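Local atomic coordinates of multisubunit Na+/H+ antiporter, A subunit (Anoxybacillus flavithermus, PDB entry 6Z16), a protein that serves as the A subunit of a multisubunit membrane antiporter that probably exchanges sodium ions for protons across the cell membrane. Residues I676-A687 with Q702-F713; A669-V677 with F717-E728. All coordinates share one frame; numbering follows the deposited sequence.

Contact 1 (I676-A687 with Q702-F713). With K (potassium ion), chain V; PTY (phosphatidylethanolamine), chain B.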
loop_
_atom_site.group_PDB
_atom_site.type_symbol
_atom_site.label_atom_id
_atom_site.label_comp_id
_atom_site.label_asym_id
_atom_site.label_seq_id
_atom_site.Cartn_x
_atom_site.Cartn_y
_atom_site.Cartn_z
ATOM N N ILE A 676 22.340 -27.900 38.477
ATOM C CA ILE A 676 21.799 -26.708 37.824
ATOM C C ILE A 676 21.103 -27.074 36.518
ATOM O O ILE A 676 19.965 -26.657 36.265
ATOM C CB ILE A 676 22.912 -25.666 37.603
ATOM C CG1 ILE A 676 23.360 -25.067 38.931
ATOM C CG2 ILE A 676 22.454 -24.564 36.672
ATOM C CD1 ILE A 676 24.601 -24.230 38.821
ATOM N N VAL A 677 21.764 -27.875 35.676
ATOM C CA VAL A 677 21.149 -28.256 34.410
ATOM C C VAL A 677 19.997 -29.228 34.623
ATOM O O VAL A 677 19.052 -29.242 33.828
ATOM C CB VAL A 677 22.197 -28.821 33.429
ATOM C CG1 VAL A 677 23.296 -27.820 33.210
ATOM C CG2 VAL A 677 22.777 -30.130 33.907
ATOM N N SER A 678 19.996 -29.987 35.720
ATOM C CA SER A 678 18.840 -30.823 36.003
ATOM C C SER A 678 17.667 -30.007 36.516
ATOM O O SER A 678 16.519 -30.336 36.213
ATOM C CB SER A 678 19.195 -31.907 37.006
ATOM O OG SER A 678 18.045 -32.673 37.304
ATOM N N LEU A 679 17.928 -28.946 37.285
ATOM C CA LEU A 679 16.863 -28.026 37.676
ATOM C C LEU A 679 16.295 -27.303 36.464
ATOM O O LEU A 679 15.081 -27.067 36.380
ATOM C CB LEU A 679 17.394 -27.029 38.704
ATOM C CG LEU A 679 16.424 -25.970 39.220
ATOM C CD1 LEU A 679 15.228 -26.616 39.878
ATOM C CD2 LEU A 679 17.136 -25.065 40.189
ATOM N N GLY A 680 17.161 -26.972 35.504
ATOM C CA GLY A 680 16.693 -26.453 34.231
ATOM C C GLY A 680 15.799 -27.426 33.488
ATOM O O GLY A 680 14.747 -27.040 32.976
ATOM N N ALA A 681 16.193 -28.703 33.448
ATOM C CA ALA A 681 15.383 -29.720 32.783
ATOM C C ALA A 681 14.046 -29.923 33.486
ATOM O O ALA A 681 13.021 -30.140 32.825
ATOM C CB ALA A 681 16.151 -31.036 32.714
ATOM N N VAL A 682 14.039 -29.834 34.821
ATOM C CA VAL A 682 12.793 -29.837 35.589
ATOM C C VAL A 682 11.912 -28.664 35.180
ATOM O O VAL A 682 10.707 -28.831 34.974
ATOM C CB VAL A 682 13.086 -29.821 37.104
ATOM C CG1 VAL A 682 11.823 -29.589 37.906
ATOM C CG2 VAL A 682 13.673 -31.128 37.544
ATOM N N GLY A 683 12.507 -27.480 35.007
ATOM C CA GLY A 683 11.723 -26.312 34.619
ATOM C C GLY A 683 11.109 -26.427 33.233
ATOM O O GLY A 683 9.917 -26.148 33.039
ATOM N N TYR A 684 11.905 -26.874 32.256
ATOM C CA TYR A 684 11.381 -27.012 30.897
ATOM C C TYR A 684 10.371 -28.148 30.794
ATOM O O TYR A 684 9.416 -28.065 30.016
ATOM C CB TYR A 684 12.513 -27.207 29.886
ATOM C CG TYR A 684 13.394 -25.989 29.725
ATOM C CD1 TYR A 684 12.906 -24.839 29.145
ATOM C CD2 TYR A 684 14.729 -26.011 30.091
ATOM C CE1 TYR A 684 13.697 -23.728 28.989
ATOM C CE2 TYR A 684 15.531 -24.904 29.944
ATOM C CZ TYR A 684 15.011 -23.769 29.384
ATOM O OH TYR A 684 15.807 -22.665 29.222
ATOM N N ALA A 685 10.505 -29.180 31.619
ATOM C CA ALA A 685 9.507 -30.234 31.582
ATOM C C ALA A 685 8.244 -29.877 32.361
ATOM O O ALA A 685 7.168 -30.389 32.038
ATOM C CB ALA A 685 10.118 -31.519 32.099
ATOM N N VAL A 686 8.335 -28.991 33.357
ATOM C CA VAL A 686 7.123 -28.433 33.958
ATOM C C VAL A 686 6.387 -27.569 32.940
ATOM O O VAL A 686 5.150 -27.589 32.860
ATOM C CB VAL A 686 7.467 -27.661 35.251
ATOM C CG1 VAL A 686 6.306 -26.816 35.734
ATOM C CG2 VAL A 686 7.818 -28.630 36.357
ATOM N N ALA A 687 7.142 -26.847 32.103
ATOM C CA ALA A 687 6.538 -26.133 30.978
ATOM C C ALA A 687 5.875 -27.088 29.989
ATOM O O ALA A 687 4.817 -26.778 29.429
ATOM C CB ALA A 687 7.591 -25.286 30.272
ATOM N N GLN A 702 6.638 -19.740 31.798
ATOM C CA GLN A 702 7.492 -20.717 32.453
ATOM C C GLN A 702 8.788 -20.925 31.687
ATOM O O GLN A 702 9.860 -20.982 32.296
ATOM C CB GLN A 702 6.734 -22.036 32.595
ATOM C CG GLN A 702 7.464 -23.107 33.375
ATOM C CD GLN A 702 7.492 -22.824 34.854
ATOM O OE1 GLN A 702 6.490 -22.423 35.433
ATOM N NE2 GLN A 702 8.638 -23.032 35.477
ATOM N N LEU A 703 8.710 -21.017 30.352
ATOM C CA LEU A 703 9.910 -21.195 29.537
ATOM C C LEU A 703 10.856 -20.007 29.667
ATOM O O LEU A 703 12.063 -20.185 29.902
ATOM C CB LEU A 703 9.523 -21.406 28.075
ATOM C CG LEU A 703 8.873 -22.728 27.676
ATOM C CD1 LEU A 703 8.269 -22.596 26.312
ATOM C CD2 LEU A 703 9.873 -23.829 27.659
ATOM N N VAL A 704 10.314 -18.786 29.572
ATOM C CA VAL A 704 11.190 -17.612 29.631
ATOM C C VAL A 704 11.785 -17.432 31.027
ATOM O O VAL A 704 12.993 -17.178 31.175
ATOM C CB VAL A 704 10.434 -16.359 29.167
ATOM C CG1 VAL A 704 11.295 -15.125 29.329
ATOM C CG2 VAL A 704 10.069 -16.522 27.735
ATOM N N ILE A 705 10.967 -17.613 32.068
ATOM C CA ILE A 705 11.435 -17.419 33.434
ATOM C C ILE A 705 12.443 -18.491 33.840
ATOM O O ILE A 705 13.434 -18.183 34.517
ATOM C CB ILE A 705 10.209 -17.334 34.364
ATOM C CG1 ILE A 705 9.539 -15.973 34.182
ATOM C CG2 ILE A 705 10.561 -17.576 35.816
ATOM C CD1 ILE A 705 8.189 -15.867 34.792
ATOM N N GLU A 706 12.273 -19.735 33.371
ATOM C CA GLU A 706 13.282 -20.746 33.668
ATOM C C GLU A 706 14.582 -20.502 32.927
ATOM O O GLU A 706 15.647 -20.774 33.485
ATOM C CB GLU A 706 12.767 -22.148 33.369
ATOM C CG GLU A 706 11.738 -22.588 34.369
ATOM C CD GLU A 706 12.291 -22.680 35.777
ATOM O OE1 GLU A 706 13.439 -23.145 35.947
ATOM O OE2 GLU A 706 11.591 -22.242 36.714
ATOM N N THR A 707 14.533 -19.955 31.707
ATOM C CA THR A 707 15.789 -19.636 31.027
ATOM C C THR A 707 16.549 -18.525 31.749
ATOM O O THR A 707 17.770 -18.630 31.955
ATOM C CB THR A 707 15.515 -19.253 29.578
ATOM O OG1 THR A 707 14.747 -20.290 28.963
ATOM C CG2 THR A 707 16.821 -19.121 28.817
ATOM N N ILE A 708 15.829 -17.493 32.209
ATOM C CA ILE A 708 16.475 -16.395 32.934
ATOM C C ILE A 708 17.023 -16.876 34.278
ATOM O O ILE A 708 18.144 -16.522 34.675
ATOM C CB ILE A 708 15.494 -15.221 33.114
ATOM C CG1 ILE A 708 15.005 -14.712 31.764
ATOM C CG2 ILE A 708 16.169 -14.064 33.824
ATOM C CD1 ILE A 708 13.803 -13.800 31.867
ATOM N N SER A 709 16.265 -17.728 34.977
ATOM C CA SER A 709 16.691 -18.182 36.295
ATOM C C SER A 709 17.872 -19.141 36.210
ATOM O O SER A 709 18.762 -19.096 37.062
ATOM C CB SER A 709 15.520 -18.824 37.032
ATOM O OG SER A 709 15.102 -20.000 36.378
ATOM N N VAL A 710 17.918 -19.997 35.183
ATOM C CA VAL A 710 19.077 -20.868 34.990
ATOM C C VAL A 710 20.314 -20.048 34.626
ATOM O O VAL A 710 21.431 -20.355 35.073
ATOM C CB VAL A 710 18.745 -21.952 33.944
ATOM C CG1 VAL A 710 19.973 -22.708 33.488
ATOM C CG2 VAL A 710 17.786 -22.945 34.549
ATOM N N ALA A 711 20.133 -18.959 33.868
ATOM C CA ALA A 711 21.243 -18.037 33.636
ATOM C C ALA A 711 21.727 -17.398 34.936
ATOM O O ALA A 711 22.933 -17.196 35.129
ATOM C CB ALA A 711 20.827 -16.965 32.636
ATOM N N LEU A 712 20.808 -17.130 35.866
ATOM C CA LEU A 712 21.215 -16.566 37.155
ATOM C C LEU A 712 21.921 -17.600 38.036
ATOM O O LEU A 712 22.841 -17.256 38.790
ATOM C CB LEU A 712 20.002 -15.977 37.870
ATOM C CG LEU A 712 19.420 -14.716 37.233
ATOM C CD1 LEU A 712 18.127 -14.328 37.907
ATOM C CD2 LEU A 712 20.421 -13.586 37.319
ATOM N N PHE A 713 21.504 -18.868 37.965
ATOM C CA PHE A 713 22.234 -19.925 38.669
ATOM C C PHE A 713 23.649 -20.085 38.128
ATOM O O PHE A 713 24.592 -20.299 38.896
ATOM C CB PHE A 713 21.506 -21.263 38.581
ATOM C CG PHE A 713 20.369 -21.411 39.542
ATOM C CD1 PHE A 713 20.612 -21.643 40.878
ATOM C CD2 PHE A 713 19.064 -21.390 39.103
ATOM C CE1 PHE A 713 19.574 -21.796 41.763
ATOM C CE2 PHE A 713 18.016 -21.538 39.980
ATOM C CZ PHE A 713 18.269 -21.745 41.312
HETATM K K K V . 6.934 -23.635 38.080
HETATM C C1 PTY B . 26.638 -30.911 32.327
HETATM C C2 PTY B . 33.356 -28.855 33.238
HETATM C C3 PTY B . 32.187 -29.706 32.691
HETATM O O4 PTY B . 26.039 -31.944 33.141
HETATM C C5 PTY B . 28.312 -30.843 34.221
HETATM C C6 PTY B . 27.963 -30.400 32.827
HETATM O O7 PTY B . 27.807 -28.950 32.850
HETATM C C8 PTY B . 28.071 -28.270 31.724
HETATM O O10 PTY B . 28.556 -28.762 30.743
HETATM C C11 PTY B . 27.689 -26.827 31.872
HETATM C C12 PTY B . 27.581 -26.069 30.559
HETATM C C13 PTY B . 26.432 -26.526 29.683
HETATM C C14 PTY B . 25.064 -26.327 30.306
HETATM C C15 PTY B . 24.741 -24.886 30.656
HETATM C C16 PTY B . 23.338 -24.707 31.211
HETATM C C17 PTY B . 22.244 -25.043 30.223
HETATM C C18 PTY B . 20.900 -25.342 30.857
HETATM C C19 PTY B . 19.980 -26.081 29.912
HETATM C C20 PTY B . 18.707 -26.612 30.530
HETATM C C21 PTY B . 17.989 -27.588 29.615
HETATM C C22 PTY B . 17.836 -27.080 28.187
HETATM C C23 PTY B . 17.145 -28.059 27.254
HETATM C C24 PTY B . 15.790 -28.509 27.757
HETATM C C25 PTY B . 15.106 -29.526 26.865
HETATM C C26 PTY B . 13.902 -30.196 27.503
HETATM C C27 PTY B . 14.132 -31.651 27.868
HETATM C C28 PTY B . 15.125 -31.872 28.983
HETATM C C29 PTY B . 15.636 -33.285 29.038
HETATM C C30 PTY B . 26.241 -33.207 32.767
HETATM C C31 PTY B . 25.109 -34.078 33.207
HETATM O O30 PTY B . 27.188 -33.572 32.128
HETATM C C32 PTY B . 23.782 -33.558 32.672
HETATM C C33 PTY B . 22.595 -34.342 33.185
HETATM C C34 PTY B . 21.251 -33.839 32.689
HETATM C C35 PTY B . 20.091 -34.656 33.226
HETATM C C36 PTY B . 18.748 -34.342 32.594
HETATM C C37 PTY B . 17.687 -35.378 32.918
HETATM C C38 PTY B . 16.431 -35.259 32.082
HETATM C C39 PTY B . 15.535 -36.481 32.169
HETATM C C40 PTY B . 14.435 -36.520 31.121
HETATM C C41 PTY B . 13.475 -35.346 31.182
HETATM C C42 PTY B . 12.578 -35.236 29.961
HETATM C C43 PTY B . 11.798 -33.943 29.881
HETATM C C44 PTY B . 11.108 -33.744 28.552
HETATM P P1 PTY B . 30.978 -31.147 34.592
HETATM O O11 PTY B . 31.209 -29.813 33.756
HETATM O O12 PTY B . 31.971 -32.176 34.064
HETATM O O13 PTY B . 31.057 -30.894 36.044
HETATM O O14 PTY B . 29.506 -31.651 34.160
HETATM N N1 PTY B . 34.285 -28.552 32.146
#

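Contact 2 (A669-V677 with F717-E728). With PTY (phosphatidylethanolamine), chain U.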
loop_
_atom_site.group_PDB
_atom_site.type_symbol
_atom_site.label_atom_id
_atom_site.label_comp_id
_atom_site.label_asym_id
_atom_site.label_seq_id
_atom_site.Cartn_x
_atom_site.Cartn_y
_atom_site.Cartn_z
ATOM N N ALA A 669 23.599 -35.832 42.242
ATOM C CA ALA A 669 24.677 -35.295 41.424
ATOM C C ALA A 669 25.893 -34.971 42.276
ATOM O O ALA A 669 25.776 -34.393 43.359
ATOM C CB ALA A 669 24.219 -34.042 40.691
ATOM N N LYS A 670 27.067 -35.359 41.787
ATOM C CA LYS A 670 28.298 -35.044 42.499
ATOM C C LYS A 670 28.666 -33.578 42.333
ATOM O O LYS A 670 28.987 -32.898 43.311
ATOM C CB LYS A 670 29.432 -35.953 42.024
ATOM C CG LYS A 670 29.255 -37.400 42.442
ATOM C CD LYS A 670 30.422 -38.270 42.011
ATOM C CE LYS A 670 30.214 -39.712 42.460
ATOM N NZ LYS A 670 31.340 -40.607 42.072
ATOM N N SER A 671 28.613 -33.071 41.108
ATOM C CA SER A 671 28.930 -31.674 40.871
ATOM C C SER A 671 27.664 -30.822 40.926
ATOM O O SER A 671 26.539 -31.323 40.932
ATOM C CB SER A 671 29.638 -31.498 39.530
ATOM O OG SER A 671 29.953 -30.137 39.302
ATOM N N ARG A 672 27.866 -29.508 40.964
ATOM C CA ARG A 672 26.757 -28.574 41.095
ATOM C C ARG A 672 26.198 -28.114 39.755
ATOM O O ARG A 672 25.009 -27.780 39.684
ATOM C CB ARG A 672 27.197 -27.375 41.935
ATOM C CG ARG A 672 27.300 -27.712 43.408
ATOM C CD ARG A 672 27.680 -26.527 44.259
ATOM N NE ARG A 672 29.075 -26.153 44.059
ATOM C CZ ARG A 672 30.083 -26.642 44.771
ATOM N NH1 ARG A 672 29.848 -27.519 45.731
ATOM N NH2 ARG A 672 31.324 -26.249 44.527
ATOM N N LEU A 673 27.021 -28.101 38.697
ATOM C CA LEU A 673 26.516 -27.836 37.350
ATOM C C LEU A 673 25.502 -28.875 36.912
ATOM O O LEU A 673 24.559 -28.549 36.186
ATOM C CB LEU A 673 27.657 -27.808 36.339
ATOM C CG LEU A 673 28.624 -26.636 36.283
ATOM C CD1 LEU A 673 29.753 -26.961 35.336
ATOM C CD2 LEU A 673 27.896 -25.406 35.816
ATOM N N THR A 674 25.691 -30.126 37.329
ATOM C CA THR A 674 24.745 -31.182 36.998
ATOM C C THR A 674 23.398 -30.931 37.662
ATOM O O THR A 674 22.346 -31.118 37.040
ATOM C CB THR A 674 25.321 -32.529 37.422
ATOM O OG1 THR A 674 26.633 -32.675 36.866
ATOM C CG2 THR A 674 24.446 -33.666 36.927
ATOM N N ALA A 675 23.414 -30.435 38.902
ATOM C CA ALA A 675 22.172 -30.082 39.578
ATOM C C ALA A 675 21.531 -28.843 38.971
ATOM O O ALA A 675 20.300 -28.753 38.922
ATOM C CB ALA A 675 22.429 -29.872 41.066
ATOM N N ILE A 676 22.340 -27.900 38.477
ATOM C CA ILE A 676 21.799 -26.708 37.824
ATOM C C ILE A 676 21.103 -27.074 36.518
ATOM O O ILE A 676 19.965 -26.657 36.265
ATOM C CB ILE A 676 22.912 -25.666 37.603
ATOM C CG1 ILE A 676 23.360 -25.067 38.931
ATOM C CG2 ILE A 676 22.454 -24.564 36.672
ATOM C CD1 ILE A 676 24.601 -24.230 38.821
ATOM N N VAL A 677 21.764 -27.875 35.676
ATOM C CA VAL A 677 21.149 -28.256 34.410
ATOM C C VAL A 677 19.997 -29.228 34.623
ATOM O O VAL A 677 19.052 -29.242 33.828
ATOM C CB VAL A 677 22.197 -28.821 33.429
ATOM C CG1 VAL A 677 23.296 -27.820 33.210
ATOM C CG2 VAL A 677 22.777 -30.130 33.907
ATOM N N PHE A 717 27.210 -19.860 40.029
ATOM C CA PHE A 717 28.158 -20.971 40.100
ATOM C C PHE A 717 29.594 -20.501 39.899
ATOM O O PHE A 717 30.453 -20.720 40.756
ATOM C CB PHE A 717 27.815 -22.045 39.063
ATOM C CG PHE A 717 28.777 -23.207 39.060
ATOM C CD1 PHE A 717 28.686 -24.198 40.019
ATOM C CD2 PHE A 717 29.790 -23.295 38.111
ATOM C CE1 PHE A 717 29.578 -25.260 40.027
ATOM C CE2 PHE A 717 30.690 -24.344 38.122
ATOM C CZ PHE A 717 30.580 -25.328 39.078
ATOM N N TYR A 718 29.881 -19.868 38.760
ATOM C CA TYR A 718 31.257 -19.617 38.335
ATOM C C TYR A 718 31.991 -18.575 39.165
ATOM O O TYR A 718 33.152 -18.291 38.855
ATOM C CB TYR A 718 31.294 -19.192 36.867
ATOM C CG TYR A 718 31.043 -20.312 35.887
ATOM C CD1 TYR A 718 32.050 -21.208 35.567
ATOM C CD2 TYR A 718 29.809 -20.459 35.267
ATOM C CE1 TYR A 718 31.834 -22.232 34.673
ATOM C CE2 TYR A 718 29.584 -21.480 34.367
ATOM C CZ TYR A 718 30.602 -22.363 34.075
ATOM O OH TYR A 718 30.389 -23.384 33.179
ATOM N N HIS A 719 31.372 -17.993 40.190
ATOM C CA HIS A 719 32.067 -17.112 41.117
ATOM C C HIS A 719 32.200 -17.724 42.505
ATOM O O HIS A 719 32.378 -16.990 43.481
ATOM C CB HIS A 719 31.364 -15.760 41.199
ATOM C CG HIS A 719 31.434 -14.975 39.929
ATOM N ND1 HIS A 719 30.487 -15.085 38.936
ATOM C CD2 HIS A 719 32.348 -14.083 39.482
ATOM C CE1 HIS A 719 30.809 -14.287 37.935
ATOM N NE2 HIS A 719 31.934 -13.668 38.240
ATOM N N LEU A 720 32.094 -19.046 42.611
ATOM C CA LEU A 720 32.447 -19.724 43.849
ATOM C C LEU A 720 33.939 -19.557 44.117
ATOM O O LEU A 720 34.738 -19.541 43.173
ATOM C CB LEU A 720 32.094 -21.209 43.777
ATOM C CG LEU A 720 30.623 -21.574 43.941
ATOM C CD1 LEU A 720 30.389 -23.022 43.604
ATOM C CD2 LEU A 720 30.221 -21.308 45.360
ATOM N N PRO A 721 34.346 -19.400 45.379
ATOM C CA PRO A 721 35.775 -19.234 45.678
ATOM C C PRO A 721 36.558 -20.513 45.431
ATOM O O PRO A 721 36.101 -21.613 45.740
ATOM C CB PRO A 721 35.783 -18.848 47.159
ATOM C CG PRO A 721 34.504 -19.382 47.694
ATOM C CD PRO A 721 33.510 -19.269 46.586
ATOM N N LYS A 722 37.753 -20.352 44.857
ATOM C CA LYS A 722 38.521 -21.506 44.402
ATOM C C LYS A 722 39.116 -22.291 45.562
ATOM O O LYS A 722 39.339 -23.500 45.435
ATOM C CB LYS A 722 39.617 -21.057 43.439
ATOM C CG LYS A 722 39.090 -20.527 42.115
ATOM C CD LYS A 722 40.220 -20.121 41.186
ATOM C CE LYS A 722 39.687 -19.569 39.873
ATOM N NZ LYS A 722 40.786 -19.154 38.957
ATOM N N PHE A 723 39.392 -21.635 46.683
ATOM C CA PHE A 723 39.764 -22.369 47.882
ATOM C C PHE A 723 38.512 -22.951 48.527
ATOM O O PHE A 723 37.395 -22.499 48.261
ATOM C CB PHE A 723 40.531 -21.473 48.863
ATOM C CG PHE A 723 39.722 -20.338 49.443
ATOM C CD1 PHE A 723 39.596 -19.137 48.760
ATOM C CD2 PHE A 723 39.148 -20.449 50.703
ATOM C CE1 PHE A 723 38.871 -18.089 49.295
ATOM C CE2 PHE A 723 38.424 -19.403 51.244
ATOM C CZ PHE A 723 38.288 -18.221 50.539
ATOM N N THR A 724 38.716 -24.029 49.305
ATOM C CA THR A 724 37.722 -24.834 50.060
ATOM C C THR A 724 36.508 -25.275 49.215
ATOM O O THR A 724 35.483 -25.706 49.757
ATOM C CB THR A 724 37.278 -24.151 51.380
ATOM O OG1 THR A 724 36.627 -25.117 52.213
ATOM C CG2 THR A 724 36.314 -22.953 51.214
ATOM N N GLN A 725 36.633 -25.264 47.888
ATOM C CA GLN A 725 35.519 -25.611 47.009
ATOM C C GLN A 725 35.420 -27.124 46.838
ATOM O O GLN A 725 34.425 -27.740 47.236
ATOM C CB GLN A 725 35.712 -24.885 45.671
ATOM C CG GLN A 725 34.578 -24.951 44.663
ATOM C CD GLN A 725 34.660 -26.163 43.768
ATOM O OE1 GLN A 725 33.690 -26.903 43.616
ATOM N NE2 GLN A 725 35.826 -26.377 43.170
ATOM N N LYS A 726 36.425 -27.721 46.183
ATOM C CA LYS A 726 36.765 -29.148 46.166
ATOM C C LYS A 726 35.781 -30.043 45.404
ATOM O O LYS A 726 36.127 -31.187 45.082
ATOM C CB LYS A 726 36.930 -29.667 47.600
ATOM C CG LYS A 726 38.089 -29.037 48.358
ATOM C CD LYS A 726 38.095 -29.455 49.822
ATOM C CE LYS A 726 38.537 -30.893 49.994
ATOM N NZ LYS A 726 39.973 -31.069 49.657
ATOM N N GLN A 727 34.613 -29.503 45.046
ATOM C CA GLN A 727 33.546 -30.152 44.269
ATOM C C GLN A 727 33.176 -31.537 44.820
ATOM O O GLN A 727 33.426 -32.577 44.209
ATOM C CB GLN A 727 33.920 -30.221 42.790
ATOM C CG GLN A 727 32.719 -30.430 41.889
ATOM C CD GLN A 727 31.724 -29.296 42.029
ATOM O OE1 GLN A 727 30.678 -29.442 42.659
ATOM N NE2 GLN A 727 32.060 -28.146 41.458
ATOM N N GLU A 728 32.596 -31.534 46.013
ATOM C CA GLU A 728 32.277 -32.766 46.715
ATOM C C GLU A 728 30.784 -33.071 46.596
ATOM O O GLU A 728 29.953 -32.176 46.414
ATOM C CB GLU A 728 32.724 -32.659 48.181
ATOM C CG GLU A 728 32.877 -33.978 48.934
ATOM C CD GLU A 728 31.648 -34.362 49.729
ATOM O OE1 GLU A 728 30.975 -33.452 50.257
ATOM O OE2 GLU A 728 31.353 -35.572 49.820
HETATM C C1 PTY U . 25.409 -38.167 35.264
HETATM C C2 PTY U . 30.334 -35.108 34.294
HETATM C C3 PTY U . 30.561 -35.641 35.724
HETATM O O4 PTY U . 23.976 -38.006 35.152
HETATM C C5 PTY U . 27.355 -37.454 36.731
HETATM C C6 PTY U . 25.884 -37.321 36.422
HETATM O O7 PTY U . 25.025 -37.465 37.611
HETATM C C8 PTY U . 24.894 -38.632 38.289
HETATM O O10 PTY U . 25.506 -39.643 38.058
HETATM C C11 PTY U . 23.886 -38.491 39.388
HETATM C C12 PTY U . 22.952 -39.685 39.519
HETATM C C13 PTY U . 22.175 -39.983 38.246
HETATM C C14 PTY U . 20.867 -40.710 38.502
HETATM C C15 PTY U . 20.192 -41.230 37.252
HETATM C C16 PTY U . 18.725 -41.572 37.448
HETATM C C17 PTY U . 18.157 -42.427 36.337
HETATM C C18 PTY U . 16.659 -42.315 36.168
HETATM C C19 PTY U . 15.833 -42.789 37.349
HETATM C C20 PTY U . 14.341 -42.628 37.105
HETATM C C21 PTY U . 13.445 -43.191 38.190
HETATM C C22 PTY U . 11.965 -42.955 37.925
HETATM C C23 PTY U . 11.060 -43.382 39.068
HETATM C C24 PTY U . 10.822 -44.881 39.148
HETATM C C25 PTY U . 9.937 -45.418 38.034
HETATM C C26 PTY U . 8.536 -44.825 38.021
HETATM C C30 PTY U . 23.292 -39.034 34.650
HETATM C C31 PTY U . 21.817 -38.764 34.651
HETATM O O30 PTY U . 23.801 -40.047 34.257
HETATM C C32 PTY U . 21.236 -38.604 33.256
HETATM C C33 PTY U . 19.729 -38.454 33.269
HETATM C C34 PTY U . 19.010 -39.681 33.791
HETATM C C35 PTY U . 18.401 -40.546 32.706
HETATM C C36 PTY U . 17.244 -39.879 31.989
HETATM C C37 PTY U . 16.486 -40.808 31.063
HETATM C C38 PTY U . 15.083 -40.336 30.736
HETATM C C39 PTY U . 14.257 -41.382 30.012
HETATM C C40 PTY U . 12.802 -41.002 29.824
HETATM C C41 PTY U . 12.591 -39.777 28.956
HETATM C C42 PTY U . 11.141 -39.341 28.885
HETATM C C43 PTY U . 10.917 -38.042 28.154
HETATM C C44 PTY U . 9.711 -37.304 28.667
HETATM P P1 PTY U . 29.088 -35.812 37.953
HETATM O O11 PTY U . 29.381 -35.283 36.483
HETATM O O12 PTY U . 30.147 -36.865 38.263
HETATM O O13 PTY U . 29.013 -34.702 38.919
HETATM O O14 PTY U . 27.682 -36.585 37.835
HETATM N N1 PTY U . 31.589 -34.531 33.799
#

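Contact 1 (I676-A687 with Q702-F713)
An antiparallel transmembrane hairpin brings helix 676-687 against helix 702-713, with Tyr-684 reaching across to Thr-707 and two glycines lying at the seam. The short axes approach to 9.0 Å at 172°, so the helices run almost exactly alongside each other. Glycine suits the seam because it puts only backbone there: Gly-680 CA lies 3.7 Å from Val-710 CG2, and Gly-683 CA lies 3.7 Å from Glu-706 CG, although the glutamate side chain is poorly ordered.

Tyr-684 is the main polar tie. Its CG stands anti to its own carbonyl carbon (chi1 -67°), which sends the ring across the seam. There OH donates to Thr-707 OG1 at 2.6 Å, and that hydroxyl in turn donates a hydrogen bond to Leu-703 O at 2.8 Å. Leu-703 O also accepts from Thr-707 N, the two donors arriving from opposite faces of the carbonyl plane, and the buried hydroxyls are thus used in a chain. Leu-703 CD2 meets the ring edge in plane, 3.5 Å from Tyr-684 CD1, while the acyl chain of a phosphatidylethanolamine lies along the Tyr-684 CD2 and CE2 side. Farther along, Leu-679 CD2 sits 3.6 Å from Phe-713 CE2, the two side chains meeting at about a right angle, and Ile-676 CG2 packs on Phe-713 CB.

At the other end, the CG of Gln-702 rests on Ala-687 CB, and its amide lies at a potassium ion that a polar side chain of another protein chain also binds. Gly-683 and Ala-687, four residues apart, give the small-xxx-small spacing often found where membrane helices pack, here in a lipid-lined helical hairpin.

Contact 2 (A669-V677 with F717-E728)
Arg-672 reaches from segment 669-677 into the loop 717-728 and meets a different partner at almost every step of its chain. Its CB lies 3.7 Å from Phe-717 CE1, the first of the apolar contacts. CG then passes Gln-727 OE1, and a bend at chi3 (-72°) turns the end of the chain so that NE comes 3.4 Å from Leu-720 CD1. The guanidinium carries Gln-727 OE1 over one face, 3.5 Å above its plane and over its centre. At its edge NH2 comes close to Gln-725 OE1, but the amide plane stands 86° to the guanidinium and the angle is too poor for a hydrogen bond. A weak hydrogen bond does run from Arg-672 N to Gln-727 OE1 at 3.3 Å.

Beside this polar half, Phe-717 makes the apolar half. Leu-673 CG sits over the ring face as a CH-pi contact, 3.8 Å from the centroid, while Ile-676 CD1 packs on Phe-717 CB. Leu-673 and Ile-676 suit the helix side because their branched chains can lie against this ring and its CB; long amides suit the loop because they can reach the arginine. An alanine in place of Phe-717 would probably leave Leu-673 without the ring it lies on and open a gap beside Arg-672 CB.

On the far side of 669-677, Ser-671 N donates to phosphate oxygen O13 of a phosphatidylethanolamine at 2.8 Å. The arginine's charge is probably eased by the amide oxygens of Gln-725 and Gln-727, with no carboxylate of either segment touching it, so one weak hydrogen bond and dipolar approaches join the two segments on the polar side.

Contact 1 and contact 2 lie about 18 Å apart, centre to centre, and their centres sit about 61 and 59 Å from the centre of the chain, both in the part of the protein related to subunit D of the MBH complexes. Along the chain the order is 669-677, 676-687, 702-713, 717-728, so the hairpin of contact 1 is nested inside the loop closed by contact 2. Both use helix 672-692 and share Ile-676 and Val-677. At the hairpin's open end the chain leaving helix 696-717 folds back as a loop against the residues that begin its partner helix.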